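Local coordinates for protein Rho guanine nucleotide exchange factor 3 (Mus musculus, PDB 2Z0Q) that acts as a guanine nucleotide exchange factor for the small GTPases RhoA and RhoB, represented here by its DH-PH fragment, at residues V291-S296 against K308-V313; L238-N241 against K245-V248; L283-D288 against Q336-I341. All coordinates share one frame; numbering follows the deposited sequence.

Overall arrangement
All three contacts belong to the PH domain that follows the helical DH domain and illustrate how a bent sheet is closed by one C-terminal helix. Contact 2 comes first along the chain, as the hairpin of strands 232-240 and 245-251. Contact 3 then spans strand 282-285 and helix 331-345, and contact 1 falls in sequence between its segments, joining a loop to strand 310-315. Their centres are about 10 Å (contacts 1 and 2), 13 Å (1 and 3) and 14 Å (2 and 3) apart. Asn-241 touches the loop of contact 1, the backbones of Glu-284 and Arg-312 are hydrogen-bonded, and Trp-337 packs on Leu-238, so loop, sheet and helix pack within one PH domain.

Contact 1: V291-S296 against K308-V313; sequences VRLGGS and KNFFRV
Val-291 sets both its methyls over one face of the Phe-310 ring, and this pair is the tight part of the contact. Its CG2 methyl sits 3.8 Å from the centroid of the Phe-310 ring, only 11° off the normal, a clear CH-pi arrangement. With chi1 at 71°, CG1 stands between the backbone N and the carbonyl carbon and CG2 anti to N, and both turn to the ring, Val-291 CG1 being 3.8 Å from Phe-310 CD1. CG2 is thus over the centre and CG1 over the CD1-CE1 side, while CB lies close above the root of the ring. Leu-293 adds a lighter touch at the far end, where its CD2 comes obliquely to within 4.0 Å of Phe-310 CZ.

The outer side is far looser. Arg-292 is exposed and makes no side-chain contact with the strand; its NH1 bonds back to Val-291 O at 3.2 Å, standing well above the carbonyl plane although the oxygen lies nearly in the plane of the guanidinium. A water links the segments weakly, 3.3 Å from Arg-292 N and 3.4 Å from Arg-312 NH1.

The contact pins the loop after strand 282-285 of the PH domain against the start of strand 310-315. No direct hydrogen bond crosses between the two segments, which implies that this attachment rests chiefly on apolar contact with an aromatic face, the one polar bridge being weak and water-mediated.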
loop_
_atom_site.group_PDB
_atom_site.type_symbol
_atom_site.label_atom_id
_atom_site.label_comp_id
_atom_site.label_asym_id
_atom_site.label_seq_id
_atom_site.Cartn_x
_atom_site.Cartn_y
_atom_site.Cartn_z
ATOM N N VAL A 291 26.501 14.557 -1.884
ATOM C CA VAL A 291 25.663 15.635 -1.381
ATOM C C VAL A 291 26.470 16.543 -0.413
ATOM O O VAL A 291 27.453 16.106 0.210
ATOM C CB VAL A 291 24.425 15.071 -0.621
ATOM C CG1 VAL A 291 24.848 14.451 0.701
ATOM C CG2 VAL A 291 23.418 16.196 -0.373
ATOM N N ARG A 292 26.066 17.809 -0.293
ATOM C CA ARG A 292 26.685 18.730 0.661
ATOM C C ARG A 292 25.525 19.101 1.573
ATOM O O ARG A 292 24.445 19.467 1.092
ATOM C CB ARG A 292 27.212 19.988 -0.036
ATOM C CG ARG A 292 28.274 19.660 -1.090
ATOM C CD ARG A 292 29.404 19.030 -0.361
ATOM N NE ARG A 292 30.592 18.737 -1.148
ATOM C CZ ARG A 292 31.041 17.515 -1.392
ATOM N NH1 ARG A 292 30.384 16.454 -0.932
ATOM N NH2 ARG A 292 32.192 17.354 -2.039
ATOM N N LEU A 293 25.733 18.996 2.875
ATOM C CA LEU A 293 24.684 19.293 3.831
ATOM C C LEU A 293 24.823 20.639 4.493
ATOM O O LEU A 293 25.926 21.137 4.667
ATOM C CB LEU A 293 24.641 18.234 4.925
ATOM C CG LEU A 293 24.527 16.787 4.479
ATOM C CD1 LEU A 293 24.484 15.924 5.735
ATOM C CD2 LEU A 293 23.269 16.585 3.624
ATOM N N GLY A 294 23.685 21.214 4.854
ATOM C CA GLY A 294 23.663 22.496 5.538
ATOM C C GLY A 294 22.639 22.405 6.647
ATOM O O GLY A 294 21.870 21.424 6.702
ATOM N N GLY A 295 22.622 23.406 7.529
ATOM C CA GLY A 295 21.672 23.419 8.628
ATOM C C GLY A 295 22.123 22.559 9.786
ATOM O O GLY A 295 23.156 21.897 9.709
ATOM N N SER A 296 21.364 22.563 10.873
ATOM C CA SER A 296 21.738 21.752 12.031
ATOM C C SER A 296 21.599 20.262 11.735
ATOM O O SER A 296 20.558 19.806 11.255
ATOM C CB SER A 296 20.858 22.091 13.241
ATOM O OG SER A 296 21.239 21.312 14.373
ATOM N N LYS A 308 24.013 9.454 2.453
ATOM C CA LYS A 308 23.779 8.411 1.460
ATOM C C LYS A 308 22.345 8.436 0.902
ATOM O O LYS A 308 21.470 9.072 1.464
ATOM C CB LYS A 308 24.086 7.026 2.050
ATOM C CG LYS A 308 23.035 6.478 2.976
ATOM C CD LYS A 308 23.446 5.086 3.514
ATOM C CE LYS A 308 24.860 5.119 4.096
ATOM N NZ LYS A 308 25.143 3.950 5.008
ATOM N N ASN A 309 22.147 7.763 -0.221
ATOM C CA ASN A 309 20.841 7.621 -0.859
ATOM C C ASN A 309 20.191 8.936 -1.319
ATOM O O ASN A 309 18.999 9.092 -1.207
ATOM C CB ASN A 309 19.887 6.876 0.078
ATOM C CG ASN A 309 20.384 5.457 0.377
ATOM O OD1 ASN A 309 20.137 4.893 1.437
ATOM N ND2 ASN A 309 21.105 4.902 -0.565
ATOM N N PHE A 310 20.985 9.838 -1.892
ATOM C CA PHE A 310 20.473 11.113 -2.385
ATOM C C PHE A 310 20.362 11.158 -3.901
ATOM O O PHE A 310 21.034 10.417 -4.619
ATOM C CB PHE A 310 21.422 12.268 -1.994
ATOM C CG PHE A 310 21.119 12.912 -0.678
ATOM C CD1 PHE A 310 21.692 12.432 0.511
ATOM C CD2 PHE A 310 20.298 14.033 -0.624
ATOM C CE1 PHE A 310 21.443 13.068 1.728
ATOM C CE2 PHE A 310 20.046 14.668 0.564
ATOM C CZ PHE A 310 20.620 14.191 1.762
ATOM N N PHE A 311 19.475 12.018 -4.396
ATOM C CA PHE A 311 19.408 12.267 -5.844
ATOM C C PHE A 311 19.019 13.728 -5.977
ATOM O O PHE A 311 18.546 14.330 -5.017
ATOM C CB PHE A 311 18.448 11.317 -6.592
ATOM C CG PHE A 311 17.015 11.384 -6.134
ATOM C CD1 PHE A 311 16.114 12.209 -6.764
ATOM C CD2 PHE A 311 16.575 10.584 -5.079
ATOM C CE1 PHE A 311 14.759 12.242 -6.360
ATOM C CE2 PHE A 311 15.236 10.607 -4.675
ATOM C CZ PHE A 311 14.340 11.414 -5.301
ATOM N N ARG A 312 19.259 14.294 -7.148
ATOM C CA ARG A 312 18.969 15.699 -7.373
ATOM C C ARG A 312 17.903 15.913 -8.433
ATOM O O ARG A 312 17.878 15.271 -9.464
ATOM C CB ARG A 312 20.259 16.432 -7.809
ATOM C CG ARG A 312 20.123 17.983 -7.885
ATOM C CD ARG A 312 21.411 18.697 -8.366
ATOM N NE ARG A 312 22.725 18.127 -8.002
ATOM C CZ ARG A 312 23.400 18.375 -6.884
ATOM N NH1 ARG A 312 22.927 19.162 -5.934
ATOM N NH2 ARG A 312 24.615 17.928 -6.760
ATOM N N VAL A 313 17.003 16.829 -8.148
ATOM C CA VAL A 313 16.000 17.204 -9.102
ATOM C C VAL A 313 16.141 18.710 -9.293
ATOM O O VAL A 313 16.189 19.449 -8.321
ATOM C CB VAL A 313 14.577 16.915 -8.600
ATOM C CG1 VAL A 313 13.625 17.520 -9.529
ATOM C CG2 VAL A 313 14.318 15.378 -8.514
HETATM O O HOH W 1 24.141 19.003 -2.718
#

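Contact 2: L238-N241 against K245-V248; sequences LKNN and KLHV. With SO4 (sulfate ion), chain B.
Leu-238 and Leu-246 face each other as a hydrogen-bonded antiparallel pair in the first beta hairpin of the PH-domain sheet. Leu-238 N donates to Leu-246 O at 2.9 Å, and Leu-246 N returns a 2.8 Å bond to Leu-238 O. Lys-239 and Lys-245, the next, non-hydrogen-bonded pair, point to the other face.

In Leu-246, CG anti to the carbonyl carbon (chi1 -54°) directs the chain toward Asn-240. Its CB rests 3.5 Å from Leu-238 O, CG is still 4.1 Å from that oxygen, and the tip methyl CD1 reaches Asn-240 CB at 3.9 Å, with the amide nitrogen just beyond. The side chain also packs on Leu-326, Ile-257 and Tyr-272. The Asn-240 amide oxygen turns into the hairpin loop, accepting from the backbone N of Arg-242 and of Val-244. Deeper in, Leu-238 CD1 meets Val-248 CG2 at 3.8 Å, crossing at about a right angle, with Trp-337 of the C-terminal helix against both.

Were Asn-241 replaced by an alanine, Arg-292 O would probably lose its weak amide donor and the sulfate, probably from the crystallisation liquor, this hydrogen bond. That bond is nearly straight: Asn-241 ND2 to sulfate O2, 3.1 Å, at 169°.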
loop_
_atom_site.group_PDB
_atom_site.type_symbol
_atom_site.label_atom_id
_atom_site.label_comp_id
_atom_site.label_asym_id
_atom_site.label_seq_id
_atom_site.Cartn_x
_atom_site.Cartn_y
_atom_site.Cartn_z
ATOM N N LEU A 238 10.746 12.421 1.696
ATOM C CA LEU A 238 12.123 12.545 1.284
ATOM C C LEU A 238 12.658 13.675 2.144
ATOM O O LEU A 238 11.910 14.613 2.450
ATOM C CB LEU A 238 12.240 12.915 -0.209
ATOM C CG LEU A 238 11.779 11.814 -1.171
ATOM C CD1 LEU A 238 11.733 12.340 -2.610
ATOM C CD2 LEU A 238 12.754 10.625 -1.058
ATOM N N LYS A 239 13.928 13.591 2.524
ATOM C CA LYS A 239 14.544 14.637 3.346
ATOM C C LYS A 239 15.553 15.417 2.518
ATOM O O LYS A 239 16.391 14.810 1.860
ATOM C CB LYS A 239 15.274 13.997 4.525
ATOM C CG LYS A 239 15.946 15.033 5.412
ATOM C CD LYS A 239 16.152 14.474 6.815
ATOM C CE LYS A 239 17.532 13.919 6.998
ATOM N NZ LYS A 239 17.714 13.440 8.411
ATOM N N ASN A 240 15.491 16.742 2.530
ATOM C CA ASN A 240 16.463 17.436 1.713
ATOM C C ASN A 240 17.819 17.652 2.415
ATOM O O ASN A 240 18.014 17.198 3.570
ATOM C CB ASN A 240 15.844 18.728 1.123
ATOM C CG ASN A 240 15.768 19.880 2.115
ATOM O OD1 ASN A 240 16.238 19.801 3.255
ATOM N ND2 ASN A 240 15.179 20.983 1.649
ATOM N N ASN A 241 18.764 18.283 1.715
ATOM C CA ASN A 241 20.119 18.469 2.253
ATOM C C ASN A 241 20.233 19.578 3.287
ATOM O O ASN A 241 21.329 19.915 3.719
ATOM C CB ASN A 241 21.164 18.661 1.120
ATOM C CG ASN A 241 20.863 19.848 0.223
ATOM O OD1 ASN A 241 19.775 20.418 0.280
ATOM N ND2 ASN A 241 21.833 20.222 -0.626
ATOM N N LYS A 245 12.048 17.801 6.181
ATOM C CA LYS A 245 11.304 16.587 5.817
ATOM C C LYS A 245 10.182 16.986 4.865
ATOM O O LYS A 245 9.316 17.790 5.202
ATOM C CB LYS A 245 10.766 15.900 7.074
ATOM C CG LYS A 245 11.864 15.549 8.076
ATOM C CD LYS A 245 11.362 14.683 9.228
ATOM C CE LYS A 245 12.505 14.451 10.291
ATOM N NZ LYS A 245 12.119 13.419 11.314
ATOM N N LEU A 246 10.231 16.452 3.643
ATOM C CA LEU A 246 9.263 16.782 2.614
ATOM C C LEU A 246 8.438 15.557 2.222
ATOM O O LEU A 246 8.830 14.425 2.517
ATOM C CB LEU A 246 10.014 17.316 1.364
ATOM C CG LEU A 246 10.995 18.490 1.586
ATOM C CD1 LEU A 246 11.984 18.658 0.426
ATOM C CD2 LEU A 246 10.170 19.755 1.842
ATOM N N HIS A 247 7.247 15.808 1.673
ATOM C CA HIS A 247 6.447 14.734 1.129
ATOM C C HIS A 247 6.375 15.109 -0.341
ATOM O O HIS A 247 5.862 16.188 -0.723
ATOM C CB HIS A 247 5.023 14.644 1.706
ATOM C CG HIS A 247 4.394 13.324 1.416
ATOM N ND1 HIS A 247 4.342 12.300 2.343
ATOM C CD2 HIS A 247 3.908 12.813 0.259
ATOM C CE1 HIS A 247 3.847 11.215 1.765
ATOM N NE2 HIS A 247 3.571 11.503 0.504
ATOM N N VAL A 248 6.878 14.216 -1.183
ATOM C CA VAL A 248 6.930 14.504 -2.597
ATOM C C VAL A 248 5.949 13.637 -3.385
ATOM O O VAL A 248 5.813 12.451 -3.127
ATOM C CB VAL A 248 8.372 14.307 -3.107
ATOM C CG1 VAL A 248 8.450 14.570 -4.579
ATOM C CG2 VAL A 248 9.309 15.227 -2.322
HETATM S S SO4 B . 22.562 23.206 -3.436
HETATM O O1 SO4 B . 22.015 24.572 -3.636
HETATM O O2 SO4 B . 21.515 22.350 -2.803
HETATM O O3 SO4 B . 22.970 22.627 -4.719
HETATM O O4 SO4 B . 23.753 23.285 -2.552
#

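Contact 3: L283-D288 against Q336-I341; sequences LEDLQD and QWLNCI
Leu-283 swings its CG anti to the backbone N (chi1 172°), which carries both of its methyls out of strand 282-285 and onto helix 331-345. There Leu-338, with CG anti to its own carbonyl carbon (chi1 -65°), extends from the helix to meet it. The two leucines cross at about a right angle, Leu-283 CD1 lying 3.8 Å from Leu-338 CD2.

The fork of Leu-283 is shared between successive turns of the helix. While CD1 leans on Leu-338, it also comes within 4.0 Å of the terminal CD1 of Ile-341, and Leu-283 CD2 settles at 3.9 Å from Ile-341 CG2. One strand residue therefore spans two helix positions three apart.

At the exposed Asp-285 the character changes. The second methyl of Leu-338, CD1, lies 3.8 Å from Asp-285 OD2, a polar-apolar contact in which the carboxylate merely borders the leucine. The charge of Asp-285 is met by Lys-334, one turn earlier on the helix, whose NZ forms a salt bridge with OD1. An apolar centre, with the Asp-285 to Lys-334 salt bridge beside it, thus joins strand and helix without any direct hydrogen bond between the two segments.

The segment axes approach to 10.1 Å and run roughly antiparallel, 149° between their directions. Phe-311 of the adjacent strand 310-315 touches both Leu-283 and Leu-338, whereas Ile-341 also reaches Leu-250 on strand 245-251, so the C-terminal helix of the PH domain lies against strands from both parts of the bent sheet.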
loop_
_atom_site.group_PDB
_atom_site.type_symbol
_atom_site.label_atom_id
_atom_site.label_comp_id
_atom_site.label_asym_id
_atom_site.label_seq_id
_atom_site.Cartn_x
_atom_site.Cartn_y
_atom_site.Cartn_z
ATOM N N LEU A 283 16.847 15.103 -13.696
ATOM C CA LEU A 283 17.117 14.164 -12.616
ATOM C C LEU A 283 18.573 13.764 -12.674
ATOM O O LEU A 283 19.053 13.345 -13.730
ATOM C CB LEU A 283 16.251 12.895 -12.797
ATOM C CG LEU A 283 16.569 11.737 -11.855
ATOM C CD1 LEU A 283 16.197 12.102 -10.393
ATOM C CD2 LEU A 283 15.746 10.515 -12.287
ATOM N N GLU A 284 19.280 13.904 -11.568
ATOM C CA GLU A 284 20.698 13.521 -11.517
ATOM C C GLU A 284 20.943 12.633 -10.313
ATOM O O GLU A 284 20.528 12.942 -9.210
ATOM C CB GLU A 284 21.578 14.786 -11.453
ATOM C CG GLU A 284 21.480 15.556 -12.773
ATOM C CD GLU A 284 22.081 16.960 -12.733
ATOM O OE1 GLU A 284 22.044 17.592 -11.670
ATOM O OE2 GLU A 284 22.545 17.437 -13.815
ATOM N N ASP A 285 21.607 11.515 -10.523
ATOM C CA ASP A 285 21.881 10.609 -9.416
ATOM C C ASP A 285 23.072 11.156 -8.669
ATOM O O ASP A 285 24.005 11.665 -9.302
ATOM C CB ASP A 285 22.236 9.232 -9.989
ATOM C CG ASP A 285 22.321 8.153 -8.939
ATOM O OD1 ASP A 285 22.318 8.464 -7.741
ATOM O OD2 ASP A 285 22.389 6.970 -9.348
ATOM N N LEU A 286 23.060 11.091 -7.344
ATOM C CA LEU A 286 24.218 11.529 -6.570
ATOM C C LEU A 286 24.846 10.304 -5.911
ATOM O O LEU A 286 24.145 9.506 -5.324
ATOM C CB LEU A 286 23.831 12.500 -5.468
ATOM C CG LEU A 286 23.470 13.917 -5.913
ATOM C CD1 LEU A 286 22.429 13.858 -6.986
ATOM C CD2 LEU A 286 22.898 14.694 -4.718
ATOM N N GLN A 287 26.161 10.179 -5.997
ATOM C CA GLN A 287 26.834 9.057 -5.339
ATOM C C GLN A 287 26.844 9.351 -3.838
ATOM O O GLN A 287 26.783 10.501 -3.424
ATOM C CB GLN A 287 28.279 8.943 -5.832
ATOM C CG GLN A 287 28.416 8.494 -7.264
ATOM C CD GLN A 287 29.879 8.330 -7.645
ATOM O OE1 GLN A 287 30.651 9.296 -7.639
ATOM N NE2 GLN A 287 30.267 7.108 -7.967
ATOM N N ASP A 288 26.944 8.319 -3.007
ATOM C CA ASP A 288 26.975 8.564 -1.595
ATOM C C ASP A 288 28.198 9.408 -1.258
ATOM O O ASP A 288 29.296 9.153 -1.751
ATOM C CB ASP A 288 27.013 7.247 -0.805
ATOM C CG ASP A 288 25.760 6.431 -0.995
ATOM O OD1 ASP A 288 24.739 6.991 -1.435
ATOM O OD2 ASP A 288 25.795 5.221 -0.681
ATOM N N GLN A 336 13.649 3.161 -6.540
ATOM C CA GLN A 336 12.224 3.274 -6.881
ATOM C C GLN A 336 11.923 4.677 -7.403
ATOM O O GLN A 336 11.262 4.853 -8.413
ATOM C CB GLN A 336 11.355 2.995 -5.643
ATOM C CG GLN A 336 11.533 1.593 -5.000
ATOM C CD GLN A 336 10.604 1.382 -3.789
ATOM O OE1 GLN A 336 10.709 2.081 -2.760
ATOM N NE2 GLN A 336 9.677 0.414 -3.913
ATOM N N TRP A 337 12.412 5.686 -6.683
ATOM C CA TRP A 337 12.240 7.076 -7.111
ATOM C C TRP A 337 12.901 7.336 -8.456
ATOM O O TRP A 337 12.312 7.942 -9.340
ATOM C CB TRP A 337 12.799 8.034 -6.054
ATOM C CG TRP A 337 11.783 8.390 -5.009
ATOM C CD1 TRP A 337 11.697 7.910 -3.732
ATOM C CD2 TRP A 337 10.679 9.283 -5.177
ATOM N NE1 TRP A 337 10.598 8.462 -3.095
ATOM C CE2 TRP A 337 9.965 9.303 -3.960
ATOM C CE3 TRP A 337 10.229 10.071 -6.236
ATOM C CZ2 TRP A 337 8.815 10.085 -3.784
ATOM C CZ3 TRP A 337 9.087 10.844 -6.063
ATOM C CH2 TRP A 337 8.399 10.842 -4.840
ATOM N N LEU A 338 14.152 6.906 -8.607
ATOM C CA LEU A 338 14.817 7.095 -9.892
ATOM C C LEU A 338 14.021 6.409 -11.023
ATOM O O LEU A 338 13.767 7.010 -12.073
ATOM C CB LEU A 338 16.249 6.511 -9.831
ATOM C CG LEU A 338 17.257 7.162 -8.890
ATOM C CD1 LEU A 338 18.651 6.528 -9.144
ATOM C CD2 LEU A 338 17.335 8.654 -9.154
ATOM N N ASN A 339 13.612 5.150 -10.800
ATOM C CA ASN A 339 12.854 4.417 -11.833
ATOM C C ASN A 339 11.553 5.148 -12.200
ATOM O O ASN A 339 11.276 5.369 -13.372
ATOM C CB ASN A 339 12.499 2.990 -11.365
ATOM C CG ASN A 339 13.717 2.120 -11.088
ATOM O OD1 ASN A 339 14.834 2.399 -11.539
ATOM N ND2 ASN A 339 13.496 1.027 -10.352
ATOM N N CYS A 340 10.766 5.556 -11.192
ATOM C CA CYS A 340 9.497 6.242 -11.475
ATOM C C CYS A 340 9.634 7.574 -12.183
ATOM O O CYS A 340 8.875 7.883 -13.080
ATOM C CB CYS A 340 8.682 6.426 -10.193
ATOM S SG CYS A 340 8.075 4.871 -9.534
ATOM N N ILE A 341 10.595 8.393 -11.765
ATOM C CA ILE A 341 10.772 9.648 -12.437
ATOM C C ILE A 341 11.220 9.410 -13.899
ATOM O O ILE A 341 10.728 10.037 -14.826
ATOM C CB ILE A 341 11.816 10.517 -11.705
ATOM C CG1 ILE A 341 11.289 10.858 -10.300
ATOM C CG2 ILE A 341 12.099 11.820 -12.526
ATOM C CD1 ILE A 341 12.292 11.622 -9.454
#